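Local coordinates for protein endoglucanase (Clostridium thermocellum, PDB 2YIK) that probably hydrolyses beta-1,4-glucosidic bonds in cellulose, as a glycoside hydrolase family 9 catalytic domain that binds calcium and zinc, at residues 44-48 / 144-150; 49-53 / 63-67; 124-128 / 217-222; 275-281 / 319-323. One frame throughout, in Å; residues are numbered along the deposited sequence.

Contact 1: residues 44-48 / 144-150; sequences LQYSM and QFRATGQ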
loop_
_atom_site.group_PDB
_atom_site.type_symbol
_atom_site.label_atom_id
_atom_site.label_comp_id
_atom_site.label_asym_id
_atom_site.label_seq_id
_atom_site.Cartn_x
_atom_site.Cartn_y
_atom_site.Cartn_z
ATOM N N LEU A 44 -8.459 -13.213 -5.994
ATOM C CA LEU A 44 -7.233 -12.525 -6.388
ATOM C C LEU A 44 -7.523 -11.681 -7.624
ATOM O O LEU A 44 -7.206 -10.490 -7.675
ATOM C CB LEU A 44 -6.126 -13.539 -6.707
ATOM C CG LEU A 44 -4.839 -12.949 -7.296
ATOM C CD1 LEU A 44 -4.257 -11.936 -6.315
ATOM C CD2 LEU A 44 -3.825 -14.053 -7.581
ATOM N N GLN A 45 -8.130 -12.310 -8.626
ATOM C CA GLN A 45 -8.470 -11.615 -9.859
ATOM C C GLN A 45 -9.266 -10.353 -9.572
ATOM O O GLN A 45 -8.886 -9.257 -9.989
ATOM C CB GLN A 45 -9.281 -12.532 -10.776
ATOM C CG GLN A 45 -9.965 -11.807 -11.916
ATOM C CD GLN A 45 -10.924 -12.703 -12.694
ATOM O OE1 GLN A 45 -11.660 -13.501 -12.109
ATOM N NE2 GLN A 45 -10.930 -12.561 -14.015
ATOM N N TYR A 46 -10.373 -10.512 -8.857
ATOM C CA TYR A 46 -11.226 -9.383 -8.519
ATOM C C TYR A 46 -10.545 -8.308 -7.672
ATOM O O TYR A 46 -10.726 -7.117 -7.922
ATOM C CB TYR A 46 -12.483 -9.876 -7.793
ATOM C CG TYR A 46 -13.599 -10.337 -8.709
ATOM C CD1 TYR A 46 -13.354 -11.241 -9.740
ATOM C CD2 TYR A 46 -14.905 -9.885 -8.527
ATOM C CE1 TYR A 46 -14.377 -11.683 -10.568
ATOM C CE2 TYR A 46 -15.941 -10.319 -9.351
ATOM C CZ TYR A 46 -15.670 -11.220 -10.368
ATOM O OH TYR A 46 -16.689 -11.670 -11.179
ATOM N N SER A 47 -9.757 -8.723 -6.683
ATOM C CA SER A 47 -9.099 -7.773 -5.780
ATOM C C SER A 47 -8.373 -6.596 -6.431
ATOM O O SER A 47 -8.420 -5.483 -5.911
ATOM C CB SER A 47 -8.127 -8.502 -4.830
ATOM O OG SER A 47 -6.956 -8.944 -5.492
ATOM N N MET A 48 -7.711 -6.825 -7.561
ATOM C CA MET A 48 -6.969 -5.746 -8.209
ATOM C C MET A 48 -7.812 -4.716 -8.937
ATOM O O MET A 48 -7.357 -3.592 -9.165
ATOM C CB MET A 48 -5.911 -6.320 -9.156
ATOM C CG MET A 48 -4.767 -6.972 -8.407
ATOM S SD MET A 48 -3.526 -7.789 -9.428
ATOM C CE MET A 48 -4.246 -9.369 -9.609
ATOM N N GLN A 144 1.691 -17.725 -8.000
ATOM C CA GLN A 144 0.237 -17.773 -7.998
ATOM C C GLN A 144 -0.403 -16.752 -8.925
ATOM O O GLN A 144 -1.437 -17.034 -9.525
ATOM C CB GLN A 144 -0.300 -17.604 -6.576
ATOM C CG GLN A 144 -0.128 -18.839 -5.693
ATOM C CD GLN A 144 1.331 -19.208 -5.445
ATOM O OE1 GLN A 144 2.113 -18.402 -4.938
ATOM N NE2 GLN A 144 1.700 -20.441 -5.792
ATOM N N PHE A 145 0.190 -15.568 -9.037
ATOM C CA PHE A 145 -0.345 -14.556 -9.946
ATOM C C PHE A 145 -0.210 -15.116 -11.371
ATOM O O PHE A 145 -1.109 -14.982 -12.203
ATOM C CB PHE A 145 0.456 -13.251 -9.843
ATOM C CG PHE A 145 0.103 -12.395 -8.651
ATOM C CD1 PHE A 145 0.667 -12.651 -7.409
ATOM C CD2 PHE A 145 -0.761 -11.310 -8.782
ATOM C CE1 PHE A 145 0.378 -11.837 -6.308
ATOM C CE2 PHE A 145 -1.054 -10.488 -7.684
ATOM C CZ PHE A 145 -0.481 -10.756 -6.450
ATOM N N ARG A 146 0.926 -15.751 -11.637
ATOM C CA ARG A 146 1.177 -16.326 -12.952
ATOM C C ARG A 146 0.251 -17.490 -13.234
ATOM O O ARG A 146 -0.393 -17.537 -14.282
ATOM C CB ARG A 146 2.632 -16.781 -13.065
ATOM C CG ARG A 146 3.572 -15.623 -13.299
ATOM C CD ARG A 146 5.024 -16.039 -13.409
ATOM N NE ARG A 146 5.844 -14.851 -13.649
ATOM C CZ ARG A 146 7.171 -14.852 -13.791
ATOM N NH1 ARG A 146 7.853 -15.994 -13.717
ATOM N NH2 ARG A 146 7.814 -13.703 -14.006
ATOM N N ALA A 147 0.172 -18.421 -12.290
ATOM C CA ALA A 147 -0.682 -19.591 -12.448
ATOM C C ALA A 147 -2.126 -19.194 -12.725
ATOM O O ALA A 147 -2.857 -19.924 -13.406
ATOM C CB ALA A 147 -0.605 -20.471 -11.195
ATOM N N THR A 148 -2.548 -18.038 -12.218
ATOM C CA THR A 148 -3.924 -17.599 -12.429
ATOM C C THR A 148 -4.085 -16.567 -13.534
ATOM O O THR A 148 -5.179 -16.041 -13.739
ATOM C CB THR A 148 -4.533 -17.009 -11.144
ATOM O OG1 THR A 148 -3.679 -15.972 -10.647
ATOM C CG2 THR A 148 -4.704 -18.088 -10.081
ATOM N N GLY A 149 -2.995 -16.275 -14.239
ATOM C CA GLY A 149 -3.051 -15.306 -15.322
ATOM C C GLY A 149 -3.309 -13.889 -14.849
ATOM O O GLY A 149 -3.822 -13.059 -15.605
ATOM N N GLN A 150 -2.940 -13.594 -13.604
ATOM C CA GLN A 150 -3.165 -12.261 -13.054
ATOM C C GLN A 150 -1.894 -11.425 -12.856
ATOM O O GLN A 150 -1.953 -10.324 -12.305
ATOM C CB GLN A 150 -3.909 -12.375 -11.717
ATOM C CG GLN A 150 -5.233 -13.139 -11.793
ATOM C CD GLN A 150 -6.180 -12.558 -12.822
ATOM O OE1 GLN A 150 -6.500 -11.368 -12.781
ATOM N NE2 GLN A 150 -6.639 -13.395 -13.755
HETATM O O HOH W 1 -8.309 -12.434 -16.178
#
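L44 overlaps the ring of F145 at about a right angle, holding CD2 4.3 Å above one face and offset toward the rim, while its CD1 lies 3.8 Å from F145 CE2. Because CG is turned away from the backbone N (chi1 173°), the branched end points at the other segment, and CD2 also packs 3.6 Å from T148 OG1. M48 comes to the same ring at its edge: SD is 5.4 Å from the F145 centroid, a Met-aromatic contact, and the chain bends at its last torsion to bring CE against Q150 CB at 3.7 Å. Two chain pieces almost a hundred residues apart meet here: in a domain of the family 9 type, whose core is an (α/α)6 barrel, helix 40-47 lies against the C-terminal end of helix 142-147. That end closes in a Schellman motif at G149, where phi is positive, and Q150 follows as N-cap of helix 151-167. Just before it, T148 OG1 and T148 N both donate to Q144 O, OG1 from 2.7 Å. Q150 folds back at chi2, so that NE2 donates to T148 O at 3.0 Å in a fairly straight bond (162°), and OE1 rests 3.5 Å from Q45 CA. One water accepts from Q150 NE2 and, weakly, from Q45 NE2; Q45 OE1 is instead held by the backbone N of D524.

Contact 2: residues 49-53 / 63-67; sequences FFYDA and NSLLS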
loop_
_atom_site.group_PDB
_atom_site.type_symbol
_atom_site.label_atom_id
_atom_site.label_comp_id
_atom_site.label_asym_id
_atom_site.label_seq_id
_atom_site.Cartn_x
_atom_site.Cartn_y
_atom_site.Cartn_z
ATOM N N PHE A 49 -9.038 -5.076 -9.291
ATOM C CA PHE A 49 -9.894 -4.141 -10.007
ATOM C C PHE A 49 -10.225 -2.875 -9.243
ATOM O O PHE A 49 -10.628 -1.883 -9.845
ATOM C CB PHE A 49 -11.168 -4.842 -10.471
ATOM C CG PHE A 49 -10.964 -5.653 -11.705
ATOM C CD1 PHE A 49 -11.108 -5.078 -12.967
ATOM C CD2 PHE A 49 -10.557 -6.976 -11.612
ATOM C CE1 PHE A 49 -10.834 -5.817 -14.119
ATOM C CE2 PHE A 49 -10.284 -7.718 -12.746
ATOM C CZ PHE A 49 -10.424 -7.141 -14.006
ATOM N N PHE A 50 -10.046 -2.893 -7.926
ATOM C CA PHE A 50 -10.315 -1.686 -7.158
ATOM C C PHE A 50 -9.302 -0.637 -7.578
ATOM O O PHE A 50 -9.604 0.551 -7.621
ATOM C CB PHE A 50 -10.167 -1.907 -5.651
ATOM C CG PHE A 50 -10.318 -0.633 -4.861
ATOM C CD1 PHE A 50 -11.569 -0.054 -4.685
ATOM C CD2 PHE A 50 -9.202 0.008 -4.322
ATOM C CE1 PHE A 50 -11.702 1.164 -4.025
ATOM C CE2 PHE A 50 -9.325 1.222 -3.663
ATOM C CZ PHE A 50 -10.578 1.795 -3.497
ATOM N N TYR A 51 -8.093 -1.080 -7.891
ATOM C CA TYR A 51 -7.063 -0.144 -8.290
ATOM C C TYR A 51 -7.402 0.492 -9.631
ATOM O O TYR A 51 -7.168 1.684 -9.826
ATOM C CB TYR A 51 -5.707 -0.848 -8.288
ATOM C CG TYR A 51 -5.304 -1.198 -6.873
ATOM C CD1 TYR A 51 -4.971 -0.195 -5.958
ATOM C CD2 TYR A 51 -5.356 -2.515 -6.415
ATOM C CE1 TYR A 51 -4.707 -0.495 -4.618
ATOM C CE2 TYR A 51 -5.097 -2.827 -5.080
ATOM C CZ TYR A 51 -4.778 -1.813 -4.184
ATOM O OH TYR A 51 -4.572 -2.108 -2.857
ATOM N N ASP A 52 -7.984 -0.284 -10.541
ATOM C CA ASP A 52 -8.370 0.271 -11.833
ATOM C C ASP A 52 -9.407 1.368 -11.620
ATOM O O ASP A 52 -9.430 2.362 -12.349
ATOM C CB ASP A 52 -8.970 -0.805 -12.742
ATOM C CG ASP A 52 -7.983 -1.899 -13.080
ATOM O OD1 ASP A 52 -7.434 -2.508 -12.136
ATOM O OD2 ASP A 52 -7.762 -2.152 -14.286
ATOM N N ALA A 53 -10.261 1.187 -10.614
ATOM C CA ALA A 53 -11.310 2.156 -10.322
ATOM C C ALA A 53 -10.778 3.448 -9.723
ATOM O O ALA A 53 -11.467 4.467 -9.747
ATOM C CB ALA A 53 -12.349 1.539 -9.391
ATOM N N ASN A 63 -4.607 2.610 -19.020
ATOM C CA ASN A 63 -4.239 1.625 -18.008
ATOM C C ASN A 63 -5.349 0.911 -17.233
ATOM O O ASN A 63 -5.139 -0.197 -16.734
ATOM C CB ASN A 63 -3.270 2.279 -17.027
ATOM C CG ASN A 63 -1.937 2.607 -17.670
ATOM O OD1 ASN A 63 -1.043 1.761 -17.745
ATOM N ND2 ASN A 63 -1.803 3.836 -18.157
ATOM N N SER A 64 -6.516 1.534 -17.118
ATOM C CA SER A 64 -7.631 0.928 -16.388
ATOM C C SER A 64 -8.479 -0.009 -17.257
ATOM O O SER A 64 -8.754 0.287 -18.424
ATOM C CB SER A 64 -8.512 2.027 -15.792
ATOM O OG SER A 64 -9.713 1.492 -15.276
ATOM N N LEU A 65 -8.886 -1.145 -16.690
ATOM C CA LEU A 65 -9.702 -2.114 -17.415
ATOM C C LEU A 65 -11.184 -1.821 -17.271
ATOM O O LEU A 65 -12.014 -2.537 -17.828
ATOM C CB LEU A 65 -9.433 -3.531 -16.913
ATOM C CG LEU A 65 -8.064 -4.150 -17.186
ATOM C CD1 LEU A 65 -7.882 -5.360 -16.296
ATOM C CD2 LEU A 65 -7.942 -4.540 -18.654
ATOM N N LEU A 66 -11.522 -0.776 -16.519
ATOM C CA LEU A 66 -12.927 -0.423 -16.318
ATOM C C LEU A 66 -13.359 0.649 -17.316
ATOM O O LEU A 66 -12.839 1.770 -17.304
ATOM C CB LEU A 66 -13.141 0.057 -14.880
ATOM C CG LEU A 66 -12.782 -0.986 -13.815
ATOM C CD1 LEU A 66 -12.822 -0.343 -12.438
ATOM C CD2 LEU A 66 -13.747 -2.176 -13.904
ATOM N N SER A 67 -14.303 0.292 -18.185
ATOM C CA SER A 67 -14.786 1.203 -19.211
ATOM C C SER A 67 -15.396 2.480 -18.655
ATOM O O SER A 67 -15.415 3.506 -19.339
ATOM C CB SER A 67 -15.804 0.489 -20.108
ATOM O OG SER A 67 -16.900 0.000 -19.346
#
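An ST turn at S64, just past helix 60-63, presents the loop to D52 of helix 49-54. S64 OG accepts the N-H of L66 at 3.2 Å and donates to D52 O at 3.1 Å, approaching that carbonyl from above its plane (52° out of it) instead of along a lone pair. The D52 carboxylate is the second acceptor: its CG lies anti to the carbonyl carbon, which carries OD2 to the loop, and there the anti lone pair of OD2 takes the N-H of L65 at 2.8 Å and 159°. The leucines that follow S64 pack on the helix. L66 CD1 sits 3.6 Å from A53 CB and also packs on D52 CB, while CD2 touches F49. The F49 ring meets L65 CD1 obliquely through CE1, at 3.7 Å, and H153 of helix 151-167 lies edge-to-face against that ring. One residue, D52, thus offers the loop both a backbone and a side-chain acceptor, binding S64 and L65 in succession; the negative carboxylate probably makes the second bond the stronger, and L65 CB and CG lie against OD2, so hydrocarbon borders the bond on that side.

Contact 3: residues 124-128 / 217-222; sequences GLPEA and DIISAT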
loop_
_atom_site.group_PDB
_atom_site.type_symbol
_atom_site.label_atom_id
_atom_site.label_comp_id
_atom_site.label_asym_id
_atom_site.label_seq_id
_atom_site.Cartn_x
_atom_site.Cartn_y
_atom_site.Cartn_z
ATOM N N GLY A 124 0.306 10.762 0.125
ATOM C CA GLY A 124 1.556 10.031 0.015
ATOM C C GLY A 124 1.833 8.824 0.891
ATOM O O GLY A 124 2.327 7.808 0.393
ATOM N N LEU A 125 1.537 8.916 2.183
ATOM C CA LEU A 125 1.809 7.798 3.073
ATOM C C LEU A 125 1.029 6.548 2.679
ATOM O O LEU A 125 1.625 5.494 2.491
ATOM C CB LEU A 125 1.539 8.180 4.536
ATOM C CG LEU A 125 2.117 7.249 5.613
ATOM C CD1 LEU A 125 3.537 6.831 5.242
ATOM C CD2 LEU A 125 2.101 7.964 6.960
ATOM N N PRO A 126 -0.308 6.636 2.556
ATOM C CA PRO A 126 -0.995 5.397 2.165
ATOM C C PRO A 126 -0.771 5.021 0.687
ATOM O O PRO A 126 -0.877 3.848 0.322
ATOM C CB PRO A 126 -2.460 5.689 2.486
ATOM C CG PRO A 126 -2.564 7.189 2.306
ATOM C CD PRO A 126 -1.270 7.697 2.917
ATOM N N GLU A 127 -0.468 6.001 -0.165
ATOM C CA GLU A 127 -0.219 5.706 -1.582
ATOM C C GLU A 127 1.009 4.778 -1.649
ATOM O O GLU A 127 0.996 3.748 -2.334
ATOM C CB GLU A 127 0.063 7.001 -2.362
ATOM C CG GLU A 127 0.244 6.840 -3.879
ATOM C CD GLU A 127 -1.071 6.884 -4.660
ATOM O OE1 GLU A 127 -2.067 7.412 -4.130
ATOM O OE2 GLU A 127 -1.106 6.409 -5.816
ATOM N N ALA A 128 2.063 5.144 -0.926
ATOM C CA ALA A 128 3.282 4.342 -0.893
ATOM C C ALA A 128 3.036 3.008 -0.182
ATOM O O ALA A 128 3.591 1.985 -0.570
ATOM C CB ALA A 128 4.409 5.114 -0.198
ATOM N N ASP A 217 9.161 9.824 6.903
ATOM C CA ASP A 217 8.224 8.719 6.783
ATOM C C ASP A 217 7.759 8.495 5.342
ATOM O O ASP A 217 7.855 7.377 4.834
ATOM C CB ASP A 217 7.030 8.915 7.732
ATOM C CG ASP A 217 6.256 10.194 7.457
ATOM O OD1 ASP A 217 6.878 11.188 7.022
ATOM O OD2 ASP A 217 5.024 10.206 7.689
ATOM N N ILE A 218 7.279 9.543 4.678
ATOM C CA ILE A 218 6.811 9.399 3.297
ATOM C C ILE A 218 7.950 9.118 2.315
ATOM O O ILE A 218 7.789 8.319 1.397
ATOM C CB ILE A 218 6.033 10.656 2.800
ATOM C CG1 ILE A 218 4.674 10.760 3.495
ATOM C CG2 ILE A 218 5.804 10.573 1.302
ATOM C CD1 ILE A 218 4.770 11.240 4.898
ATOM N N ILE A 219 9.092 9.775 2.501
ATOM C CA ILE A 219 10.241 9.566 1.617
ATOM C C ILE A 219 10.658 8.090 1.675
ATOM O O ILE A 219 10.858 7.453 0.643
ATOM C CB ILE A 219 11.462 10.460 2.019
ATOM C CG1 ILE A 219 11.240 11.926 1.620
ATOM C CG2 ILE A 219 12.695 10.026 1.243
ATOM C CD1 ILE A 219 9.855 12.409 1.832
ATOM N N SER A 220 10.765 7.554 2.889
ATOM C CA SER A 220 11.150 6.159 3.086
ATOM C C SER A 220 10.094 5.181 2.580
ATOM O O SER A 220 10.427 4.173 1.962
ATOM C CB SER A 220 11.426 5.884 4.566
ATOM O OG SER A 220 12.522 6.654 5.024
ATOM N N ALA A 221 8.824 5.478 2.846
ATOM C CA ALA A 221 7.747 4.604 2.401
ATOM C C ALA A 221 7.813 4.492 0.889
ATOM O O ALA A 221 7.631 3.408 0.332
ATOM C CB ALA A 221 6.389 5.157 2.834
ATOM N N THR A 222 8.101 5.611 0.228
ATOM C CA THR A 222 8.196 5.626 -1.226
ATOM C C THR A 222 9.430 4.876 -1.726
ATOM O O THR A 222 9.344 4.124 -2.694
ATOM C CB THR A 222 8.222 7.069 -1.786
ATOM O OG1 THR A 222 7.074 7.783 -1.315
ATOM C CG2 THR A 222 8.192 7.046 -3.318
HETATM O O HOH W 2 4.411 8.773 -1.552
HETATM O O HOH W 3 5.859 1.714 1.846
#
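I218 O is gripped twice from one residue, by T222 OG1 at 2.9 Å and by the T222 backbone N, which reach it from opposite faces of the carbonyl plane. The hydroxyl therefore turns back into its own helix, yet it also accepts from a water that also donates to G124 O, the water lying 3.0 Å from that oxygen, and so bridges to the neighbouring helix. Helices 124-140 and 216-233 run nearly parallel here, their local axes 8.7 Å apart at closest and inclined by 17°, consistent with packing between adjacent helices of the (α/α)6 barrel found in family 9. Two alanines make the closest approach. A128 CB faces A221 CB at 3.6 Å and also sits against the backbone N of T222, which brings the backbones of A128 and T222 close. One turn earlier, G124 has no side chain, and its carbonyl carbon lies near I218 CG1; that same methylene packs against the backbone N of L125 at 3.9 Å and, more loosely, against its CB. L125 holds CG anti to the backbone N (chi1 -165°) and divides its methyls, CD1 going to A221 CB at 4.1 Å. A second water, donating to A221 O and only weakly to A128 O, spans the interface as well. Helix 151-167 adds F165 against T222, and D281 of helix 279-293 lies on A221. The other L125 methyl, CD2, ends 3.8 Å from D217 OD2, a carboxylate oxygen that is hydrogen-bonded to S275 OG.

Contact 4: residues 275-281 / 319-323; sequences SSKWQDD and NDVWS. With CA (calcium ion), chain C.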
loop_
_atom_site.group_PDB
_atom_site.type_symbol
_atom_site.label_atom_id
_atom_site.label_comp_id
_atom_site.label_asym_id
_atom_site.label_seq_id
_atom_site.Cartn_x
_atom_site.Cartn_y
_atom_site.Cartn_z
ATOM N N SER A 275 0.530 10.713 10.736
ATOM C CA SER A 275 1.641 9.767 10.853
ATOM C C SER A 275 2.265 9.691 12.241
ATOM O O SER A 275 2.682 10.705 12.793
ATOM C CB SER A 275 2.723 10.128 9.826
ATOM O OG SER A 275 3.805 9.216 9.867
ATOM N N SER A 276 2.343 8.481 12.789
ATOM C CA SER A 276 2.925 8.275 14.116
ATOM C C SER A 276 4.447 8.386 14.117
ATOM O O SER A 276 5.018 9.066 14.965
ATOM C CB SER A 276 2.533 6.906 14.663
ATOM O OG SER A 276 1.128 6.811 14.773
ATOM N N LYS A 277 5.111 7.714 13.183
ATOM C CA LYS A 277 6.567 7.781 13.146
ATOM C C LYS A 277 7.185 7.481 11.793
ATOM O O LYS A 277 6.518 7.033 10.872
ATOM C CB LYS A 277 7.174 6.835 14.178
ATOM C CG LYS A 277 6.960 5.376 13.863
ATOM C CD LYS A 277 5.529 4.963 14.182
ATOM C CE LYS A 277 5.038 3.809 13.296
ATOM N NZ LYS A 277 5.014 2.480 13.994
ATOM N N TRP A 278 8.488 7.719 11.702
ATOM C CA TRP A 278 9.226 7.496 10.474
ATOM C C TRP A 278 10.165 6.297 10.548
ATOM O O TRP A 278 10.560 5.759 9.516
ATOM C CB TRP A 278 10.053 8.739 10.130
ATOM C CG TRP A 278 11.072 9.097 11.189
ATOM C CD1 TRP A 278 10.914 9.996 12.211
ATOM C CD2 TRP A 278 12.398 8.560 11.329
ATOM N NE1 TRP A 278 12.060 10.057 12.968
ATOM C CE2 TRP A 278 12.985 9.199 12.449
ATOM C CE3 TRP A 278 13.148 7.623 10.606
ATOM C CZ2 TRP A 278 14.289 8.904 12.879
ATOM C CZ3 TRP A 278 14.455 7.334 11.038
ATOM C CH2 TRP A 278 15.009 7.984 12.159
ATOM N N GLN A 279 10.516 5.875 11.758
ATOM C CA GLN A 279 11.454 4.768 11.914
ATOM C C GLN A 279 11.059 3.442 11.273
ATOM O O GLN A 279 11.920 2.730 10.758
ATOM C CB GLN A 279 11.805 4.558 13.395
ATOM C CG GLN A 279 12.606 5.715 13.986
ATOM C CD GLN A 279 11.735 6.774 14.632
ATOM O OE1 GLN A 279 10.598 7.008 14.221
ATOM N NE2 GLN A 279 12.275 7.431 15.650
ATOM N N ASP A 280 9.773 3.100 11.291
ATOM C CA ASP A 280 9.346 1.848 10.674
ATOM C C ASP A 280 9.466 1.927 9.149
ATOM O O ASP A 280 9.948 0.990 8.522
ATOM C CB ASP A 280 7.910 1.516 11.073
ATOM C CG ASP A 280 6.961 2.637 10.772
ATOM O OD1 ASP A 280 7.295 3.787 11.118
ATOM O OD2 ASP A 280 5.881 2.368 10.208
ATOM N N ASP A 281 9.035 3.038 8.553
ATOM C CA ASP A 281 9.132 3.197 7.099
ATOM C C ASP A 281 10.603 3.213 6.671
ATOM O O ASP A 281 10.968 2.662 5.630
ATOM C CB ASP A 281 8.496 4.511 6.647
ATOM C CG ASP A 281 7.077 4.688 7.156
ATOM O OD1 ASP A 281 6.160 3.985 6.687
ATOM O OD2 ASP A 281 6.896 5.554 8.028
ATOM N N ASN A 319 0.045 3.221 8.675
ATOM C CA ASN A 319 0.646 3.968 9.779
ATOM C C ASN A 319 1.620 3.149 10.635
ATOM O O ASN A 319 2.094 3.616 11.673
ATOM C CB ASN A 319 -0.463 4.569 10.656
ATOM C CG ASN A 319 0.042 5.678 11.561
ATOM O OD1 ASN A 319 0.896 6.478 11.168
ATOM N ND2 ASN A 319 -0.500 5.745 12.774
ATOM N N ASP A 320 1.923 1.931 10.198
ATOM C CA ASP A 320 2.856 1.081 10.934
ATOM C C ASP A 320 3.280 -0.129 10.113
ATOM O O ASP A 320 2.535 -1.094 9.978
ATOM C CB ASP A 320 2.232 0.592 12.239
ATOM C CG ASP A 320 3.239 -0.108 13.135
ATOM O OD1 ASP A 320 4.148 -0.792 12.614
ATOM O OD2 ASP A 320 3.116 0.018 14.366
ATOM N N VAL A 321 4.491 -0.078 9.578
ATOM C CA VAL A 321 4.994 -1.173 8.769
ATOM C C VAL A 321 6.094 -1.972 9.472
ATOM O O VAL A 321 6.928 -2.604 8.824
ATOM C CB VAL A 321 5.499 -0.648 7.397
ATOM C CG1 VAL A 321 4.328 -0.045 6.621
ATOM C CG2 VAL A 321 6.622 0.392 7.596
ATOM N N TRP A 322 6.087 -1.951 10.802
ATOM C CA TRP A 322 7.083 -2.698 11.574
ATOM C C TRP A 322 6.980 -4.213 11.334
ATOM O O TRP A 322 7.995 -4.893 11.221
ATOM C CB TRP A 322 6.932 -2.428 13.080
ATOM C CG TRP A 322 7.599 -1.165 13.596
ATOM C CD1 TRP A 322 7.020 -0.189 14.356
ATOM C CD2 TRP A 322 8.982 -0.783 13.435
ATOM N NE1 TRP A 322 7.943 0.785 14.665
ATOM C CE2 TRP A 322 9.142 0.464 14.098
ATOM C CE3 TRP A 322 10.074 -1.337 12.753
ATOM C CZ2 TRP A 322 10.383 1.124 14.156
ATOM C CZ3 TRP A 322 11.309 -0.673 12.807
ATOM C CH2 TRP A 322 11.440 0.559 13.482
ATOM N N SER A 323 5.763 -4.745 11.256
ATOM C CA SER A 323 5.608 -6.179 11.053
ATOM C C SER A 323 6.101 -6.606 9.680
ATOM O O SER A 323 6.697 -7.664 9.541
ATOM C CB SER A 323 4.151 -6.622 11.273
ATOM O OG SER A 323 3.246 -5.894 10.472
HETATM CA CA CA C . 5.328 5.025 10.025
HETATM O O HOH W 4 3.417 6.742 10.357
HETATM O O HOH W 5 3.901 3.981 8.123
#
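The turns leading into helices 279-293 and 322-336 run side by side in the same direction, with S275 CA 6.0 Å from N319 CA and D280 CA 5.2 Å from W322 CA. At one end the N319 amide pairs twice with S276: S276 N donates to N319 OD1 at 3.0 Å, nearly straight (164° at the hydrogen) and in the carbonyl plane on a lone pair, and ND2 donates to S276 OG at 2.8 Å, tilted from the amide plane. At the other end D280 CB sits over the centre of the five-membered ring of W322, 3.4 Å away, a CH-pi contact. Between them lies a calcium ion, bound by K277 O, both oxygens of D280, D281 OD2 and two waters. D280 OD2, while on the metal, also takes the N-H of V321 on its anti lone pair at 2.9 Å and 169°. The bent K277 side chain reaches past the ion to D320 OD2, where NZ forms a salt bridge of 3.1 Å; D320 OD1 receives the N-H of W322, an Asx turn at the helix start. Calcium and lysine together probably offset the acidic charges, so this ion, whose protein ligands all come from 275-281, fastens 319-323 indirectly, through D280 and through a calcium-bound water that donates to N319 OD1.

How the contacts relate
From the N terminus, helices 40-47 and 49-54 follow directly on each other and supply the first segments of contacts 1 and 2. Contact 2 closes a short loop at 63-67, which falls wholly within the much longer span that contact 1 closes at 144-150. Before that closure the chain passes 124-128, so contact 3, completed at 217-222, crosses contact 1. Contact 4 follows in series, joining 275-281 to 319-323. Contacts 1 and 2 fasten the N-terminal helices, whereas contacts 3 and 4 adjoin, their centres 10 Å apart: D217 and S220 pack on D281, connecting helix 216-233 to the calcium site. Contacts 1 and 4 lie on opposite sides of the chain's centre.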